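Local coordinates for protein leucine aminopeptidase A1, chloroplastic (Solanum lycopersicum, PDB 5D8N) that removes N-terminal amino acids, including leucine and proline, from peptides as a hexameric metallopeptidase of the M17 family, and also acts as a chaperone, at residues Glu259-Ala267 and Val371-Ile379. The protein carries 1 engineered substitution. Sequence-based numbering, arbitrary orientation.
Sequences ELKMGAYLA and VTASNGKTI
The flat groups that meet are the peptides led by the K261 and T372 carbonyls; a C-H and a shared water approach each oxygen from opposite sides of its peptide plane. Above one face of the K261 peptide lies S374, whose CA makes a CA-H...O contact of 3.2 Å with K261 O. G263 CA comes to T372 O at 3.1 Å from a shallower tilt. The water, tilted moderately from the K261 plane but well above that of T372, is 2.7 Å from K261 O and 2.8 Å from T372 O, although the acceptors around it outnumber its protons. A second water links K261 NZ to S374 O. S374 CB fits beside L260 O at 3.3 Å; with chi1 at 49°, its OG lies between backbone N and carbonyl carbon and hydrogen-bonds to D394 of helix 388-401. The joint lies where a Schellman motif, with K261 as C-prime residue, ends helix 254-259 and M262 takes the N-cap position of helix 263-269. Facing it is the beta hairpin of strands 370-372 and 378-380, whose type I turn runs from A373 to G376, within the catalytic domain. Deeper in, V371 divides its branches: CG1 presses tightly on A267 CB (3.5 Å), while CG2 rests on A264. A264 CB also reaches A373 CB and I379 CD1, both at 4.3 Å. The second subunit borders strand 370-372, hydrogen-bonding to the T372 backbone and, through its T20, to T372 OG1.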
loop_
_atom_site.group_PDB
_atom_site.type_symbol
_atom_site.label_atom_id
_atom_site.label_comp_id
_atom_site.label_asym_id
_atom_site.label_seq_id
_atom_site.Cartn_x
_atom_site.Cartn_y
_atom_site.Cartn_z
ATOM N N GLU A 259 -10.520 -41.162 -8.426
ATOM C CA GLU A 259 -11.051 -42.075 -9.440
ATOM C C GLU A 259 -12.086 -41.389 -10.309
ATOM O O GLU A 259 -12.224 -41.657 -11.504
ATOM C CB GLU A 259 -11.706 -43.278 -8.738
ATOM C CG GLU A 259 -11.760 -44.544 -9.569
ATOM C CD GLU A 259 -10.374 -45.032 -9.960
ATOM O OE1 GLU A 259 -9.473 -44.976 -9.095
ATOM O OE2 GLU A 259 -10.155 -45.397 -11.137
ATOM N N LEU A 260 -12.751 -40.397 -9.734
ATOM C CA LEU A 260 -13.697 -39.597 -10.505
ATOM C C LEU A 260 -13.049 -38.387 -11.193
ATOM O O LEU A 260 -13.731 -37.570 -11.808
ATOM C CB LEU A 260 -14.843 -39.168 -9.605
ATOM C CG LEU A 260 -15.773 -40.306 -9.180
ATOM C CD1 LEU A 260 -16.758 -39.837 -8.142
ATOM C CD2 LEU A 260 -16.535 -40.862 -10.368
ATOM N N LYS A 261 -11.726 -38.323 -11.118
ATOM C CA LYS A 261 -10.921 -37.375 -11.865
ATOM C C LYS A 261 -11.161 -35.929 -11.429
ATOM O O LYS A 261 -10.958 -35.003 -12.220
ATOM C CB LYS A 261 -11.145 -37.526 -13.367
ATOM C CG LYS A 261 -10.769 -38.917 -13.869
ATOM C CD LYS A 261 -10.768 -39.000 -15.389
ATOM C CE LYS A 261 -12.168 -38.924 -15.967
ATOM N NZ LYS A 261 -12.124 -39.097 -17.446
ATOM N N MET A 262 -11.427 -35.731 -10.141
ATOM C CA MET A 262 -11.702 -34.392 -9.631
ATOM C C MET A 262 -10.399 -33.655 -9.328
ATOM O O MET A 262 -10.102 -33.320 -8.181
ATOM C CB MET A 262 -12.522 -34.502 -8.352
ATOM C CG MET A 262 -13.861 -35.164 -8.518
ATOM S SD MET A 262 -14.868 -34.898 -7.054
ATOM C CE MET A 262 -16.270 -35.935 -7.426
ATOM N N GLY A 263 -9.645 -33.336 -10.374
ATOM C CA GLY A 263 -8.348 -32.718 -10.190
ATOM C C GLY A 263 -8.377 -31.290 -9.658
ATOM O O GLY A 263 -7.395 -30.867 -9.036
ATOM N N ALA A 264 -9.439 -30.530 -9.945
ATOM C CA ALA A 264 -9.514 -29.165 -9.452
ATOM C C ALA A 264 -9.758 -29.121 -7.945
ATOM O O ALA A 264 -9.040 -28.455 -7.197
ATOM C CB ALA A 264 -10.556 -28.376 -10.213
ATOM N N TYR A 265 -10.699 -29.927 -7.476
ATOM C CA TYR A 265 -10.975 -30.068 -6.054
ATOM C C TYR A 265 -9.761 -30.616 -5.299
ATOM O O TYR A 265 -9.339 -30.059 -4.278
ATOM C CB TYR A 265 -12.212 -30.947 -5.865
ATOM C CG TYR A 265 -12.467 -31.510 -4.467
ATOM C CD1 TYR A 265 -12.509 -30.700 -3.345
ATOM C CD2 TYR A 265 -12.827 -32.839 -4.296
ATOM C CE1 TYR A 265 -12.898 -31.179 -2.094
ATOM C CE2 TYR A 265 -13.181 -33.350 -3.051
ATOM C CZ TYR A 265 -13.212 -32.520 -1.946
ATOM O OH TYR A 265 -13.653 -33.036 -0.742
ATOM N N LEU A 266 -9.160 -31.676 -5.835
ATOM C CA LEU A 266 -8.072 -32.329 -5.135
ATOM C C LEU A 266 -6.824 -31.474 -5.096
ATOM O O LEU A 266 -6.092 -31.485 -4.111
ATOM C CB LEU A 266 -7.777 -33.697 -5.742
ATOM C CG LEU A 266 -8.889 -34.725 -5.501
ATOM C CD1 LEU A 266 -8.655 -36.010 -6.283
ATOM C CD2 LEU A 266 -8.946 -35.085 -4.035
ATOM N N ALA A 267 -6.629 -30.633 -6.098
ATOM C CA ALA A 267 -5.501 -29.705 -6.041
ATOM C C ALA A 267 -5.640 -28.687 -4.896
ATOM O O ALA A 267 -4.679 -28.373 -4.210
ATOM C CB ALA A 267 -5.365 -28.968 -7.362
ATOM N N VAL A 371 -4.391 -27.225 -13.288
ATOM C CA VAL A 371 -5.128 -28.366 -12.756
ATOM C C VAL A 371 -6.194 -28.739 -13.767
ATOM O O VAL A 371 -6.635 -27.909 -14.572
ATOM C CB VAL A 371 -5.758 -28.030 -11.399
ATOM C CG1 VAL A 371 -4.701 -27.485 -10.448
ATOM C CG2 VAL A 371 -6.863 -26.996 -11.543
ATOM N N THR A 372 -6.627 -29.989 -13.719
ATOM C CA THR A 372 -7.592 -30.502 -14.675
ATOM C C THR A 372 -8.862 -30.946 -13.970
ATOM O O THR A 372 -8.859 -31.883 -13.153
ATOM C CB THR A 372 -6.935 -31.656 -15.455
ATOM O OG1 THR A 372 -5.702 -31.173 -16.019
ATOM C CG2 THR A 372 -7.823 -32.213 -16.576
ATOM N N ALA A 373 -9.972 -30.303 -14.313
ATOM C CA ALA A 373 -11.264 -30.675 -13.707
ATOM C C ALA A 373 -11.782 -31.993 -14.288
ATOM O O ALA A 373 -11.226 -32.518 -15.257
ATOM C CB ALA A 373 -12.287 -29.573 -13.940
ATOM N N SER A 374 -12.808 -32.550 -13.655
ATOM C CA SER A 374 -13.299 -33.875 -14.005
ATOM C C SER A 374 -14.048 -33.906 -15.333
ATOM O O SER A 374 -14.375 -34.979 -15.825
ATOM C CB SER A 374 -14.195 -34.443 -12.889
ATOM O OG SER A 374 -15.176 -33.517 -12.459
ATOM N N ASN A 375 -14.262 -32.757 -15.956
ATOM C CA ASN A 375 -14.727 -32.719 -17.347
ATOM C C ASN A 375 -13.601 -32.514 -18.354
ATOM O O ASN A 375 -13.851 -32.305 -19.534
ATOM C CB ASN A 375 -15.776 -31.640 -17.566
ATOM C CG ASN A 375 -15.223 -30.242 -17.398
ATOM O OD1 ASN A 375 -14.071 -30.049 -17.042
ATOM N ND2 ASN A 375 -16.068 -29.243 -17.653
ATOM N N GLY A 376 -12.359 -32.623 -17.901
ATOM C CA GLY A 376 -11.200 -32.534 -18.780
ATOM C C GLY A 376 -10.659 -31.134 -19.002
ATOM O O GLY A 376 -9.648 -30.977 -19.704
ATOM N N LYS A 377 -11.388 -30.095 -18.597
ATOM C CA LYS A 377 -10.934 -28.730 -18.873
ATOM C C LYS A 377 -9.794 -28.370 -17.947
ATOM O O LYS A 377 -9.798 -28.763 -16.779
ATOM C CB LYS A 377 -12.061 -27.697 -18.743
ATOM C CG LYS A 377 -13.160 -27.932 -19.758
ATOM C CD LYS A 377 -14.222 -26.850 -19.720
ATOM C CE LYS A 377 -15.327 -27.190 -20.700
ATOM N NZ LYS A 377 -16.394 -26.172 -20.666
ATOM N N THR A 378 -8.827 -27.614 -18.470
ATOM C CA THR A 378 -7.653 -27.236 -17.692
ATOM C C THR A 378 -7.732 -25.799 -17.219
ATOM O O THR A 378 -8.257 -24.924 -17.937
ATOM C CB THR A 378 -6.367 -27.388 -18.517
ATOM O OG1 THR A 378 -6.495 -26.683 -19.759
ATOM C CG2 THR A 378 -6.121 -28.830 -18.822
ATOM N N ILE A 379 -7.258 -25.574 -15.996
ATOM C CA ILE A 379 -7.346 -24.265 -15.347
ATOM C C ILE A 379 -6.002 -23.834 -14.842
ATOM O O ILE A 379 -5.348 -24.558 -14.094
ATOM C CB ILE A 379 -8.299 -24.315 -14.133
ATOM C CG1 ILE A 379 -9.670 -24.827 -14.571
ATOM C CG2 ILE A 379 -8.438 -22.952 -13.476
ATOM C CD1 ILE A 379 -10.367 -25.585 -13.461
HETATM O O HOH W 1 -8.940 -34.590 -13.998
HETATM O O HOH W 2 -12.515 -36.116 -18.193
#